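PDB 6M6T: 4-alpha-glucanotransferase from Streptococcus agalactiae, which is an amylomaltase of the 4-alpha-glucanotransferase family, built on a TIM-barrel core, and carries bound glycans in two pockets of this structure. Local coordinates for residues Gly23-Glu28 with Tyr193-Gln198; Glu28-Val33 with Lys203-Asp208; Phe35-Asp40 with Asn207-Gln212. All blocks are in the same frame, centred on the assembly; numbering follows the deposited sequence.

How the contacts relate
All three contacts lie along the seam between helix 27-38 and helix 182-208, the outer two reaching into the adjoining loops. Along the chain, residues 23-28, 28-33 and 35-40 come first and 193-198, 203-208 and 207-212 follow in the same order, as expected of helices running side by side in one direction. Centres of contacts 1 and 2 lie about 11 Å apart, those of contacts 2 and 3 about 8 Å, and those of contacts 1 and 3 about 18 Å. Contacts 1 and 2 share Glu28; contacts 2 and 3 share Asn207 and Asp208. Strand 43-45 follows the first helix and strand 212-217 the second, so the seam joins successive beta-alpha units of the barrel despite the long intervening insertion.

Contact 1 (Gly23-Glu28 with Tyr193-Gln198); sequences GTFGRE and YFFYKQ
Phe25 and Phe195 form the aromatic part of this contact, an edge-to-face (T-shaped) pair. It packs the loop leading from strand 6-10 into helix 27-38 of the TIM barrel against the middle of helix 182-208. The ring centroids are 5.0 Å apart and the planes are inclined at 74°. Phe25 supplies the edge: its CE2 stands 3.5 Å from Phe195 CZ and 3.6 Å from Phe195 CE2, above one face of the Phe195 ring and displaced toward the rim. Its neighbour CZ reaches the same region, with Phe25 CZ also 3.5 Å from Phe195 CZ. Phe195 gets its ring there because CG lies opposite the backbone N (chi1 -165°), which swings the ring off the helix toward Phe25.

The aliphatic part is smaller. Gln198 CB lies 4.1 Å from Phe25 CB and equally far from Phe25 CD2, an oblique approach belonging to neither the face nor the edge of the ring. The closest CA pair, Phe25 and Gln198 at 6.3 Å, brings the Gln198 methylene alongside CB and the near rim of Phe25.

The backbone here is tightly turned: Phe25 is the centre of an inverse gamma turn, just ahead of Gly26, the N-cap of helix 27-38, and its backbone is hydrogen-bonded to that of Leu71. Trp199 adds another ring against Phe25, and Ile13 touches it as well.

The polar part lies outside the two segments. Asp73 bridges them, its OD1 bonded to Thr24 OG1 and its N to Gln198 OE1. No hydrogen bond crosses directly between the segments, and every touching residue is buried. The chemistry therefore implies a buried, mainly apolar junction held by an edge-to-face ring pair, while the amide oxygen of Gln198 is satisfied by a third piece of chain.

Contact 2 (Glu28-Val33 with Lys203-Asp208); sequences EAYAFV and KEYAND
Two neighbouring helices of the barrel's outer layer pack side by side here, Tyr30 and Val33 of one meeting Tyr205 and Ala206 of the other. The axes of segments 28-33 and 203-208 approach to 10.0 Å and their N-to-C directions differ by 14°, so the helices run nearly parallel.

The tyrosines make an edge-to-face pair, with ring planes at 71°. Tyr30 offers its edge: Tyr30 CD2 is 3.4 Å from Tyr205 CD2, over one face of the Tyr205 ring and shifted toward its rim. Further along the same edge, Tyr30 CE2 lies 3.8 Å from Tyr205 CB. The Tyr205 ring leans across to the other helix because its CG is opposite the backbone N (chi1 -171°).

Val33 meets that ring differently, at its edge, with Val33 CB 3.9 Å from Tyr205 CE2. Its CG1 branch goes on to the second helix, where Val33 CG1 comes within 3.7 Å of Ala206 CA and 4.1 Å of Ala206 CB. The CA atoms of Val33 and Ala206 are 6.0 Å apart, the closest such pair between the segments, which is consistent with the small alanine side chain.

Tyr205 OH is hydrogen-bonded to Asp34 OD1 on helix 27-38, adding a polar tie to this apolar face. One turn earlier on helix 182-208, Leu202 packs against Ala29, Tyr30 and Val33, while Phe32 meets Trp44 of strand 43-45.

Contact 3 (Phe35-Asp40 with Asn207-Gln212); sequences FLVETD and NDKGIQ
Ile211, just beyond the end of helix 182-208, packs against Leu36 and Val37 near the end of helix 27-38. Its CB points toward that helix and divides into two branches. On the longer one, Ile211 CG1 meets Val37 CG1 at 3.7 Å and also passes Leu36 CB; the terminal Ile211 CD1 then reaches Leu36 CB at 3.9 Å. The shorter branch ends at Ile211 CG2, 4.2 Å from Leu36 CD1. With CG1 opposite the carbonyl carbon (chi1 -72°), the long branch lies against Val37 and CG2 is left for the leucine tip; the Leu36 and Ile211 side chains cross at about a right angle.

Val37 CG1 has a second neighbour in Lys209, lying 3.6 Å from Lys209 CB and the same distance from the carbonyl Lys209 O. The lysine chain then bends away.

Both helix ends have their own hydrogen bonds. Gly210, with positive phi, is the C-prime residue of a Schellman motif: Gly210 N binds Asn207 O at 2.9 Å and Ile211 N binds Ala206 O, which turns the chain toward strand 212-217. There Gln212 makes backbone hydrogen bonds with Lys42 and Trp44, joining that strand to strand 43-45. On the other helix, Phe35 O accepts from Thr39 N and, at 2.9 Å, from Thr39 OG1, the hydroxyl tilted 15° from the carbonyl plane.

No hydrogen bond spans the segments. Aliphatic branches thus make the join between the two helix ends, whose named capping bonds each stay within their own turn.

Contact 1 (Gly23-Glu28 with Tyr193-Gln198)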
loop_
_atom_site.group_PDB
_atom_site.type_symbol
_atom_site.label_atom_id
_atom_site.label_comp_id
_atom_site.label_asym_id
_atom_site.label_seq_id
_atom_site.Cartn_x
_atom_site.Cartn_y
_atom_site.Cartn_z
ATOM N N GLY A 23 10.931 -3.951 8.558
ATOM C CA GLY A 23 11.600 -4.208 7.297
ATOM C C GLY A 23 12.052 -2.931 6.616
ATOM O O GLY A 23 11.513 -1.851 6.817
ATOM N N THR A 24 13.072 -3.072 5.788
ATOM C CA THR A 24 13.800 -1.949 5.222
ATOM C C THR A 24 14.141 -2.260 3.771
ATOM O O THR A 24 14.193 -3.423 3.365
ATOM C CB THR A 24 15.125 -1.703 5.980
ATOM O OG1 THR A 24 16.147 -2.601 5.481
ATOM C CG2 THR A 24 14.988 -1.927 7.493
ATOM N N PHE A 25 14.530 -1.229 3.021
ATOM C CA PHE A 25 15.091 -1.499 1.701
ATOM C C PHE A 25 16.525 -2.011 1.808
ATOM O O PHE A 25 17.402 -1.624 1.022
ATOM C CB PHE A 25 15.054 -0.229 0.851
ATOM C CG PHE A 25 13.673 0.322 0.604
ATOM C CD1 PHE A 25 12.580 -0.518 0.447
ATOM C CD2 PHE A 25 13.474 1.694 0.505
ATOM C CE1 PHE A 25 11.326 0.001 0.208
ATOM C CE2 PHE A 25 12.216 2.217 0.266
ATOM C CZ PHE A 25 11.145 1.373 0.112
ATOM N N GLY A 26 16.759 -2.948 2.730
ATOM C CA GLY A 26 18.100 -3.344 3.092
ATOM C C GLY A 26 18.416 -4.740 2.626
ATOM O O GLY A 26 17.830 -5.226 1.657
ATOM N N ARG A 27 19.326 -5.409 3.330
ATOM C CA ARG A 27 19.840 -6.668 2.812
ATOM C C ARG A 27 18.730 -7.702 2.683
ATOM O O ARG A 27 18.633 -8.386 1.656
ATOM C CB ARG A 27 20.986 -7.178 3.690
ATOM C CG ARG A 27 22.175 -7.600 2.837
ATOM C CD ARG A 27 23.251 -8.337 3.614
ATOM N NE ARG A 27 24.408 -7.475 3.846
ATOM C CZ ARG A 27 25.446 -7.794 4.613
ATOM N NH1 ARG A 27 25.486 -8.969 5.224
ATOM N NH2 ARG A 27 26.448 -6.936 4.762
ATOM N N GLU A 28 17.856 -7.806 3.686
ATOM C CA GLU A 28 16.841 -8.850 3.637
ATOM C C GLU A 28 15.837 -8.627 2.510
ATOM O O GLU A 28 15.235 -9.593 2.038
ATOM C CB GLU A 28 16.135 -8.967 4.985
ATOM C CG GLU A 28 16.758 -10.014 5.914
ATOM C CD GLU A 28 17.828 -9.432 6.854
ATOM O OE1 GLU A 28 18.128 -10.072 7.895
ATOM O OE2 GLU A 28 18.368 -8.340 6.553
ATOM N N TYR A 193 15.229 11.955 -0.514
ATOM C CA TYR A 193 16.294 11.553 -1.433
ATOM C C TYR A 193 16.826 10.167 -1.079
ATOM O O TYR A 193 17.060 9.331 -1.967
ATOM C CB TYR A 193 17.424 12.583 -1.415
ATOM C CG TYR A 193 18.719 12.116 -2.067
ATOM C CD1 TYR A 193 18.882 12.154 -3.452
ATOM C CD2 TYR A 193 19.788 11.648 -1.296
ATOM C CE1 TYR A 193 20.067 11.731 -4.047
ATOM C CE2 TYR A 193 20.972 11.223 -1.888
ATOM C CZ TYR A 193 21.105 11.265 -3.262
ATOM O OH TYR A 193 22.275 10.846 -3.851
ATOM N N PHE A 194 17.012 9.910 0.219
ATOM C CA PHE A 194 17.449 8.594 0.678
ATOM C C PHE A 194 16.467 7.520 0.257
ATOM O O PHE A 194 16.851 6.492 -0.321
ATOM C CB PHE A 194 17.573 8.583 2.195
ATOM C CG PHE A 194 18.743 9.317 2.698
ATOM C CD1 PHE A 194 19.916 9.351 1.959
ATOM C CD2 PHE A 194 18.689 9.961 3.913
ATOM C CE1 PHE A 194 21.011 10.027 2.418
ATOM C CE2 PHE A 194 19.772 10.639 4.374
ATOM C CZ PHE A 194 20.943 10.675 3.630
ATOM N N PHE A 195 15.197 7.719 0.609
ATOM C CA PHE A 195 14.141 6.809 0.204
ATOM C C PHE A 195 14.275 6.439 -1.257
ATOM O O PHE A 195 14.379 5.263 -1.603
ATOM C CB PHE A 195 12.768 7.432 0.447
ATOM C CG PHE A 195 11.660 6.437 0.401
ATOM C CD1 PHE A 195 11.062 6.097 -0.809
ATOM C CD2 PHE A 195 11.227 5.808 1.566
ATOM C CE1 PHE A 195 10.042 5.158 -0.852
ATOM C CE2 PHE A 195 10.203 4.872 1.537
ATOM C CZ PHE A 195 9.601 4.544 0.329
ATOM N N TYR A 196 14.240 7.441 -2.130
ATOM C CA TYR A 196 14.160 7.122 -3.548
ATOM C C TYR A 196 15.435 6.449 -4.044
ATOM O O TYR A 196 15.358 5.492 -4.822
ATOM C CB TYR A 196 13.828 8.375 -4.352
ATOM C CG TYR A 196 12.342 8.579 -4.420
ATOM C CD1 TYR A 196 11.615 8.847 -3.261
ATOM C CD2 TYR A 196 11.650 8.469 -5.629
ATOM C CE1 TYR A 196 10.241 9.029 -3.296
ATOM C CE2 TYR A 196 10.268 8.644 -5.678
ATOM C CZ TYR A 196 9.575 8.919 -4.501
ATOM O OH TYR A 196 8.216 9.090 -4.516
ATOM N N LYS A 197 16.613 6.910 -3.593
ATOM C CA LYS A 197 17.875 6.261 -3.961
ATOM C C LYS A 197 17.860 4.766 -3.609
ATOM O O LYS A 197 18.090 3.901 -4.473
ATOM C CB LYS A 197 19.032 6.993 -3.268
ATOM C CG LYS A 197 20.439 6.677 -3.761
ATOM C CD LYS A 197 21.370 6.394 -2.573
ATOM C CE LYS A 197 22.787 6.898 -2.816
ATOM N NZ LYS A 197 23.291 6.459 -4.146
ATOM N N GLN A 198 17.525 4.447 -2.350
ATOM C CA GLN A 198 17.491 3.055 -1.899
ATOM C C GLN A 198 16.400 2.257 -2.606
ATOM O O GLN A 198 16.639 1.128 -3.071
ATOM C CB GLN A 198 17.310 3.006 -0.379
ATOM C CG GLN A 198 18.359 3.864 0.311
ATOM C CD GLN A 198 18.741 3.401 1.699
ATOM O OE1 GLN A 198 17.968 2.751 2.397
ATOM N NE2 GLN A 198 19.954 3.757 2.117
#

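Contact 2 (Glu28-Val33 with Lys203-Asp208)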
loop_
_atom_site.group_PDB
_atom_site.type_symbol
_atom_site.label_atom_id
_atom_site.label_comp_id
_atom_site.label_asym_id
_atom_site.label_seq_id
_atom_site.Cartn_x
_atom_site.Cartn_y
_atom_site.Cartn_z
ATOM N N GLU A 28 17.856 -7.806 3.686
ATOM C CA GLU A 28 16.841 -8.850 3.637
ATOM C C GLU A 28 15.837 -8.627 2.510
ATOM O O GLU A 28 15.235 -9.593 2.038
ATOM C CB GLU A 28 16.135 -8.967 4.985
ATOM C CG GLU A 28 16.758 -10.014 5.914
ATOM C CD GLU A 28 17.828 -9.432 6.854
ATOM O OE1 GLU A 28 18.128 -10.072 7.895
ATOM O OE2 GLU A 28 18.368 -8.340 6.553
ATOM N N ALA A 29 15.679 -7.392 2.029
ATOM C CA ALA A 29 14.888 -7.171 0.821
ATOM C C ALA A 29 15.519 -7.862 -0.388
ATOM O O ALA A 29 14.820 -8.503 -1.193
ATOM C CB ALA A 29 14.736 -5.673 0.561
ATOM N N TYR A 30 16.843 -7.713 -0.546
ATOM C CA TYR A 30 17.561 -8.387 -1.628
ATOM C C TYR A 30 17.535 -9.900 -1.444
ATOM O O TYR A 30 17.456 -10.646 -2.429
ATOM C CB TYR A 30 19.009 -7.880 -1.708
ATOM C CG TYR A 30 19.141 -6.391 -1.962
ATOM C CD1 TYR A 30 19.166 -5.485 -0.909
ATOM C CD2 TYR A 30 19.240 -5.892 -3.259
ATOM C CE1 TYR A 30 19.277 -4.121 -1.134
ATOM C CE2 TYR A 30 19.347 -4.529 -3.499
ATOM C CZ TYR A 30 19.365 -3.645 -2.434
ATOM O OH TYR A 30 19.467 -2.285 -2.671
ATOM N N ALA A 31 17.558 -10.368 -0.191
ATOM C CA ALA A 31 17.380 -11.796 0.058
ATOM C C ALA A 31 15.989 -12.258 -0.370
ATOM O O ALA A 31 15.834 -13.355 -0.920
ATOM C CB ALA A 31 17.631 -12.112 1.535
ATOM N N PHE A 32 14.967 -11.427 -0.136
ATOM C CA PHE A 32 13.613 -11.758 -0.567
ATOM C C PHE A 32 13.518 -11.840 -2.082
ATOM O O PHE A 32 12.850 -12.730 -2.623
ATOM C CB PHE A 32 12.620 -10.736 -0.030
ATOM C CG PHE A 32 11.211 -11.203 -0.102
ATOM C CD1 PHE A 32 10.721 -12.085 0.840
ATOM C CD2 PHE A 32 10.372 -10.787 -1.119
ATOM C CE1 PHE A 32 9.433 -12.554 0.762
ATOM C CE2 PHE A 32 9.074 -11.245 -1.177
ATOM C CZ PHE A 32 8.601 -12.116 -0.228
ATOM N N VAL A 33 14.170 -10.915 -2.789
ATOM C CA VAL A 33 14.244 -11.048 -4.247
ATOM C C VAL A 33 14.903 -12.375 -4.618
ATOM O O VAL A 33 14.391 -13.129 -5.459
ATOM C CB VAL A 33 14.997 -9.855 -4.867
ATOM C CG1 VAL A 33 14.783 -9.798 -6.371
ATOM C CG2 VAL A 33 14.565 -8.558 -4.231
ATOM N N LYS A 203 14.419 -1.765 -6.667
ATOM C CA LYS A 203 13.631 -2.060 -7.857
ATOM C C LYS A 203 14.523 -2.459 -9.032
ATOM O O LYS A 203 14.133 -3.301 -9.843
ATOM C CB LYS A 203 12.737 -0.862 -8.217
ATOM C CG LYS A 203 12.119 -0.912 -9.613
ATOM C CD LYS A 203 10.711 -0.354 -9.649
ATOM C CE LYS A 203 10.125 -0.446 -11.052
ATOM N NZ LYS A 203 10.596 0.659 -11.924
ATOM N N GLU A 204 15.734 -1.907 -9.120
ATOM C CA GLU A 204 16.628 -2.286 -10.208
ATOM C C GLU A 204 17.177 -3.703 -10.012
ATOM O O GLU A 204 17.216 -4.495 -10.961
ATOM C CB GLU A 204 17.764 -1.259 -10.330
ATOM C CG GLU A 204 18.497 -1.266 -11.675
ATOM C CD GLU A 204 19.732 -2.169 -11.693
ATOM O OE1 GLU A 204 19.899 -2.966 -10.740
ATOM O OE2 GLU A 204 20.532 -2.091 -12.663
ATOM N N TYR A 205 17.596 -4.045 -8.791
ATOM C CA TYR A 205 17.971 -5.426 -8.504
ATOM C C TYR A 205 16.847 -6.381 -8.901
ATOM O O TYR A 205 17.042 -7.321 -9.693
ATOM C CB TYR A 205 18.301 -5.558 -7.018
ATOM C CG TYR A 205 18.919 -6.878 -6.617
ATOM C CD1 TYR A 205 20.229 -7.192 -6.960
ATOM C CD2 TYR A 205 18.193 -7.805 -5.879
ATOM C CE1 TYR A 205 20.794 -8.401 -6.587
ATOM C CE2 TYR A 205 18.745 -9.014 -5.497
ATOM C CZ TYR A 205 20.047 -9.309 -5.849
ATOM O OH TYR A 205 20.592 -10.526 -5.474
ATOM N N ALA A 206 15.644 -6.109 -8.399
ATOM C CA ALA A 206 14.502 -6.962 -8.682
ATOM C C ALA A 206 14.282 -7.110 -10.182
ATOM O O ALA A 206 14.194 -8.231 -10.698
ATOM C CB ALA A 206 13.261 -6.390 -8.005
ATOM N N ASN A 207 14.207 -5.986 -10.904
ATOM C CA ASN A 207 13.917 -6.032 -12.335
ATOM C C ASN A 207 14.970 -6.842 -13.083
ATOM O O ASN A 207 14.637 -7.684 -13.928
ATOM C CB ASN A 207 13.827 -4.609 -12.907
ATOM C CG ASN A 207 12.508 -3.897 -12.549
ATOM O OD1 ASN A 207 11.566 -4.518 -12.056
ATOM N ND2 ASN A 207 12.445 -2.590 -12.808
ATOM N N ASP A 208 16.245 -6.634 -12.765
ATOM C CA ASP A 208 17.277 -7.347 -13.503
ATOM C C ASP A 208 17.376 -8.822 -13.135
ATOM O O ASP A 208 18.063 -9.572 -13.840
ATOM C CB ASP A 208 18.625 -6.654 -13.316
ATOM C CG ASP A 208 18.676 -5.309 -14.021
ATOM O OD1 ASP A 208 18.182 -4.315 -13.441
ATOM O OD2 ASP A 208 19.183 -5.254 -15.167
#

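Contact 3 (Phe35-Asp40 with Asn207-Gln212)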
loop_
_atom_site.group_PDB
_atom_site.type_symbol
_atom_site.label_atom_id
_atom_site.label_comp_id
_atom_site.label_asym_id
_atom_site.label_seq_id
_atom_site.Cartn_x
_atom_site.Cartn_y
_atom_site.Cartn_z
ATOM N N PHE A 35 15.010 -15.046 -3.049
ATOM C CA PHE A 35 14.087 -16.142 -2.788
ATOM C C PHE A 35 12.989 -16.208 -3.842
ATOM O O PHE A 35 12.493 -17.296 -4.160
ATOM C CB PHE A 35 13.494 -15.994 -1.386
ATOM C CG PHE A 35 12.058 -16.392 -1.295
ATOM C CD1 PHE A 35 11.703 -17.726 -1.220
ATOM C CD2 PHE A 35 11.051 -15.434 -1.291
ATOM C CE1 PHE A 35 10.369 -18.098 -1.153
ATOM C CE2 PHE A 35 9.702 -15.808 -1.220
ATOM C CZ PHE A 35 9.364 -17.129 -1.157
ATOM N N LEU A 36 12.588 -15.062 -4.389
ATOM C CA LEU A 36 11.558 -15.094 -5.422
ATOM C C LEU A 36 12.098 -15.728 -6.697
ATOM O O LEU A 36 11.387 -16.483 -7.371
ATOM C CB LEU A 36 11.015 -13.687 -5.691
ATOM C CG LEU A 36 10.238 -13.085 -4.518
ATOM C CD1 LEU A 36 9.543 -11.734 -4.855
ATOM C CD2 LEU A 36 9.248 -14.103 -4.024
ATOM N N VAL A 37 13.362 -15.453 -7.030
ATOM C CA VAL A 37 13.966 -16.102 -8.200
ATOM C C VAL A 37 14.329 -17.560 -7.939
ATOM O O VAL A 37 14.456 -18.334 -8.899
ATOM C CB VAL A 37 15.231 -15.394 -8.728
ATOM C CG1 VAL A 37 15.014 -13.881 -8.815
ATOM C CG2 VAL A 37 16.470 -15.760 -7.903
ATOM N N GLU A 38 14.528 -17.952 -6.678
ATOM C CA GLU A 38 14.698 -19.370 -6.384
ATOM C C GLU A 38 13.470 -20.166 -6.793
ATOM O O GLU A 38 13.582 -21.239 -7.400
ATOM C CB GLU A 38 14.949 -19.590 -4.901
ATOM C CG GLU A 38 16.300 -19.269 -4.406
ATOM C CD GLU A 38 16.399 -19.659 -2.958
ATOM O OE1 GLU A 38 16.462 -18.758 -2.079
ATOM O OE2 GLU A 38 16.368 -20.886 -2.700
ATOM N N THR A 39 12.293 -19.669 -6.427
ATOM C CA THR A 39 11.021 -20.364 -6.588
ATOM C C THR A 39 10.332 -20.046 -7.915
ATOM O O THR A 39 9.180 -20.440 -8.114
ATOM C CB THR A 39 10.111 -20.021 -5.409
ATOM O OG1 THR A 39 10.112 -18.600 -5.209
ATOM C CG2 THR A 39 10.641 -20.673 -4.127
ATOM N N ASP A 40 11.021 -19.342 -8.815
ATOM C CA ASP A 40 10.533 -19.017 -10.154
ATOM C C ASP A 40 9.246 -18.190 -10.096
ATOM O O ASP A 40 8.340 -18.344 -10.921
ATOM C CB ASP A 40 10.356 -20.283 -10.978
ATOM C CG ASP A 40 11.506 -21.260 -10.771
ATOM O OD1 ASP A 40 12.646 -20.964 -11.218
ATOM O OD2 ASP A 40 11.282 -22.302 -10.104
ATOM N N ASN A 207 14.207 -5.986 -10.904
ATOM C CA ASN A 207 13.917 -6.032 -12.335
ATOM C C ASN A 207 14.970 -6.842 -13.083
ATOM O O ASN A 207 14.637 -7.684 -13.928
ATOM C CB ASN A 207 13.827 -4.609 -12.907
ATOM C CG ASN A 207 12.508 -3.897 -12.549
ATOM O OD1 ASN A 207 11.566 -4.518 -12.056
ATOM N ND2 ASN A 207 12.445 -2.590 -12.808
ATOM N N ASP A 208 16.245 -6.634 -12.765
ATOM C CA ASP A 208 17.277 -7.347 -13.503
ATOM C C ASP A 208 17.376 -8.822 -13.135
ATOM O O ASP A 208 18.063 -9.572 -13.840
ATOM C CB ASP A 208 18.625 -6.654 -13.316
ATOM C CG ASP A 208 18.676 -5.309 -14.021
ATOM O OD1 ASP A 208 18.182 -4.315 -13.441
ATOM O OD2 ASP A 208 19.183 -5.254 -15.167
ATOM N N LYS A 209 16.710 -9.264 -12.070
ATOM C CA LYS A 209 16.531 -10.696 -11.870
ATOM C C LYS A 209 15.213 -11.238 -12.439
ATOM O O LYS A 209 14.807 -12.343 -12.069
ATOM C CB LYS A 209 16.622 -11.039 -10.387
ATOM C CG LYS A 209 17.919 -10.630 -9.759
ATOM C CD LYS A 209 18.809 -11.822 -9.505
ATOM C CE LYS A 209 19.620 -11.629 -8.248
ATOM N NZ LYS A 209 21.060 -11.261 -8.509
ATOM N N GLY A 210 14.519 -10.495 -13.299
ATOM C CA GLY A 210 13.218 -10.947 -13.768
ATOM C C GLY A 210 12.060 -10.802 -12.793
ATOM O O GLY A 210 10.948 -11.249 -13.115
ATOM N N ILE A 211 12.271 -10.178 -11.630
ATOM C CA ILE A 211 11.225 -9.977 -10.626
ATOM C C ILE A 211 10.577 -8.609 -10.830
ATOM O O ILE A 211 11.271 -7.584 -10.856
ATOM C CB ILE A 211 11.799 -10.098 -9.206
ATOM C CG1 ILE A 211 12.120 -11.554 -8.915
ATOM C CG2 ILE A 211 10.804 -9.549 -8.168
ATOM C CD1 ILE A 211 10.996 -12.491 -9.365
ATOM N N GLN A 212 9.246 -8.589 -10.945
ATOM C CA GLN A 212 8.476 -7.369 -11.168
ATOM C C GLN A 212 7.660 -7.000 -9.931
ATOM O O GLN A 212 7.120 -7.882 -9.249
ATOM C CB GLN A 212 7.554 -7.543 -12.366
ATOM C CG GLN A 212 8.259 -7.967 -13.642
ATOM C CD GLN A 212 7.960 -7.029 -14.785
ATOM O OE1 GLN A 212 6.824 -6.963 -15.273
ATOM N NE2 GLN A 212 8.974 -6.271 -15.206
#